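Local coordinates for tylactone synthase starter module and modules 1 & 2 (Streptomyces fradiae, PDB 2Z5L), which probably reduces the beta-keto group of a growing polyketide chain stereospecifically, as the first ketoreductase of the tylosin polyketide synthase, at residues 48-53 with 68-73. Residues are numbered along the deposited sequence; the frame is centred on the assembly and turned at random.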
loop_
_atom_site.group_PDB
_atom_site.type_symbol
_atom_site.label_atom_id
_atom_site.label_comp_id
_atom_site.label_asym_id
_atom_site.label_seq_id
_atom_site.Cartn_x
_atom_site.Cartn_y
_atom_site.Cartn_z
ATOM N N GLY A 48 -1.191 -27.311 -14.526
ATOM C CA GLY A 48 0.007 -27.442 -15.343
ATOM C C GLY A 48 1.280 -27.658 -14.534
ATOM O O GLY A 48 1.242 -27.981 -13.342
ATOM N N ARG A 49 2.421 -27.483 -15.186
ATOM C CA ARG A 49 3.696 -27.664 -14.509
ATOM C C ARG A 49 4.030 -26.460 -13.637
ATOM O O ARG A 49 4.262 -25.359 -14.135
ATOM C CB ARG A 49 4.811 -27.900 -15.527
ATOM C CG ARG A 49 4.830 -26.920 -16.674
ATOM C CD ARG A 49 5.759 -27.439 -17.752
ATOM N NE ARG A 49 7.138 -27.508 -17.273
ATOM C CZ ARG A 49 8.080 -28.280 -17.804
ATOM N NH1 ARG A 49 7.795 -29.064 -18.836
ATOM N NH2 ARG A 49 9.311 -28.254 -17.311
ATOM N N CYS A 50 4.035 -26.681 -12.329
ATOM C CA CYS A 50 4.332 -25.627 -11.377
ATOM C C CYS A 50 5.781 -25.650 -10.944
ATOM O O CYS A 50 6.437 -26.698 -10.934
ATOM C CB CYS A 50 3.477 -25.771 -10.124
ATOM S SG CYS A 50 1.719 -25.787 -10.391
ATOM N N LEU A 51 6.259 -24.474 -10.566
ATOM C CA LEU A 51 7.615 -24.305 -10.073
ATOM C C LEU A 51 7.492 -23.618 -8.719
ATOM O O LEU A 51 7.123 -22.450 -8.651
ATOM C CB LEU A 51 8.420 -23.425 -11.023
ATOM C CG LEU A 51 9.911 -23.232 -10.709
ATOM C CD1 LEU A 51 10.684 -24.509 -10.994
ATOM C CD2 LEU A 51 10.465 -22.100 -11.583
ATOM N N LEU A 52 7.772 -24.347 -7.644
ATOM C CA LEU A 52 7.705 -23.757 -6.313
ATOM C C LEU A 52 9.041 -23.108 -6.004
ATOM O O LEU A 52 10.049 -23.803 -5.908
ATOM C CB LEU A 52 7.431 -24.813 -5.253
ATOM C CG LEU A 52 6.225 -25.715 -5.467
ATOM C CD1 LEU A 52 6.134 -26.677 -4.303
ATOM C CD2 LEU A 52 4.951 -24.889 -5.595
ATOM N N VAL A 53 9.037 -21.781 -5.854
ATOM C CA VAL A 53 10.239 -21.009 -5.535
ATOM C C VAL A 53 10.191 -20.686 -4.049
ATOM O O VAL A 53 9.217 -20.116 -3.565
ATOM C CB VAL A 53 10.284 -19.677 -6.305
ATOM C CG1 VAL A 53 11.598 -18.968 -6.029
ATOM C CG2 VAL A 53 10.109 -19.930 -7.802
ATOM N N THR A 68 2.190 -32.071 -3.118
ATOM C CA THR A 68 1.127 -33.071 -3.091
ATOM C C THR A 68 -0.206 -32.504 -3.572
ATOM O O THR A 68 -0.819 -33.024 -4.506
ATOM C CB THR A 68 0.930 -33.625 -1.665
ATOM O OG1 THR A 68 2.192 -34.058 -1.144
ATOM C CG2 THR A 68 -0.037 -34.802 -1.680
ATOM N N VAL A 69 -0.648 -31.433 -2.922
ATOM C CA VAL A 69 -1.910 -30.791 -3.264
ATOM C C VAL A 69 -1.962 -30.387 -4.738
ATOM O O VAL A 69 -2.956 -30.636 -5.423
ATOM C CB VAL A 69 -2.142 -29.539 -2.390
ATOM C CG1 VAL A 69 -3.503 -28.942 -2.694
ATOM C CG2 VAL A 69 -2.039 -29.905 -0.918
ATOM N N LEU A 70 -0.886 -29.772 -5.223
ATOM C CA LEU A 70 -0.814 -29.334 -6.613
ATOM C C LEU A 70 -0.833 -30.499 -7.608
ATOM O O LEU A 70 -1.558 -30.463 -8.606
ATOM C CB LEU A 70 0.444 -28.483 -6.836
ATOM C CG LEU A 70 0.489 -27.126 -6.128
ATOM C CD1 LEU A 70 1.847 -26.470 -6.338
ATOM C CD2 LEU A 70 -0.621 -26.242 -6.664
ATOM N N SER A 71 -0.030 -31.526 -7.338
ATOM C CA SER A 71 0.041 -32.697 -8.209
ATOM C C SER A 71 -1.318 -33.381 -8.309
ATOM O O SER A 71 -1.717 -33.832 -9.384
ATOM C CB SER A 71 1.077 -33.696 -7.686
ATOM O OG SER A 71 2.394 -33.191 -7.829
ATOM N N GLU A 72 -2.025 -33.461 -7.189
ATOM C CA GLU A 72 -3.337 -34.083 -7.194
ATOM C C GLU A 72 -4.309 -33.246 -8.012
ATOM O O GLU A 72 -5.520 -33.456 -7.950
ATOM C CB GLU A 72 -3.871 -34.231 -5.772
ATOM C CG GLU A 72 -3.043 -35.143 -4.887
ATOM C CD GLU A 72 -3.692 -35.365 -3.537
ATOM O OE1 GLU A 72 -3.967 -34.366 -2.836
ATOM O OE2 GLU A 72 -3.930 -36.538 -3.179
ATOM N N ARG A 73 -3.781 -32.294 -8.775
ATOM C CA ARG A 73 -4.612 -31.428 -9.605
ATOM C C ARG A 73 -4.092 -31.375 -11.028
ATOM O O ARG A 73 -4.452 -30.487 -11.804
ATOM C CB ARG A 73 -4.660 -30.021 -9.018
ATOM C CG ARG A 73 -5.428 -29.949 -7.722
ATOM C CD ARG A 73 -5.350 -28.570 -7.124
ATOM N NE ARG A 73 -6.384 -28.386 -6.116
ATOM C CZ ARG A 73 -7.672 -28.227 -6.395
ATOM N NH1 ARG A 73 -8.084 -28.225 -7.657
ATOM N NH2 ARG A 73 -8.549 -28.080 -5.411
#
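Leu70, near the C-terminal end of helix 60-71, pushes one methyl, CD1, against two side chains of strand 49-54, Cys50 and Leu52. Strand and helix are the first two elements of a beta-alpha-beta unit that runs on into strand 80-81, near the outer edge of the Rossmann-like first half of the chain, probably the structural subdomain known from modular ketoreductases. The backbones stay well apart, 7.9 Å between the CA atoms of Cys50 and Leu70, and the contact is made by apolar side chains, with no hydrogen bond across it.

Along the strand the side chains alternate. Cys50 and Leu52 turn to the helix, whereas Leu51 between them turns away and packs on Leu95, Ser98 and Met99 of helix 88-99. Leu52 and Leu70 run past each other in opposite directions, meeting alongside through one methyl each, Leu52 CD2 to Leu70 CD1 at 3.6 Å. In Leu70, CG lies opposite the carbonyl carbon (chi1 -67°) and the chain then extends through chi2 of 174° to CD1, which carries that methyl off the helix and up to the strand. The second branch lies farther off, Leu70 CD2 being 4.4 Å from Cys50 SG.

All three residues are buried. Leu52 also touches Leu63, Leu66 and Thr67, earlier on helix 60-71, and a separate helix, 214-224, adds Leu224 beside Leu70. Backbone bonds tie the strand to Thr108 and Val110 on one flank and to Leu80 on the other. Cys50 makes the looser touch: with chi1 at -57° its sulfur sits beside its own backbone N, and Cys50 SG comes to 4.1 Å from Leu70 CD1.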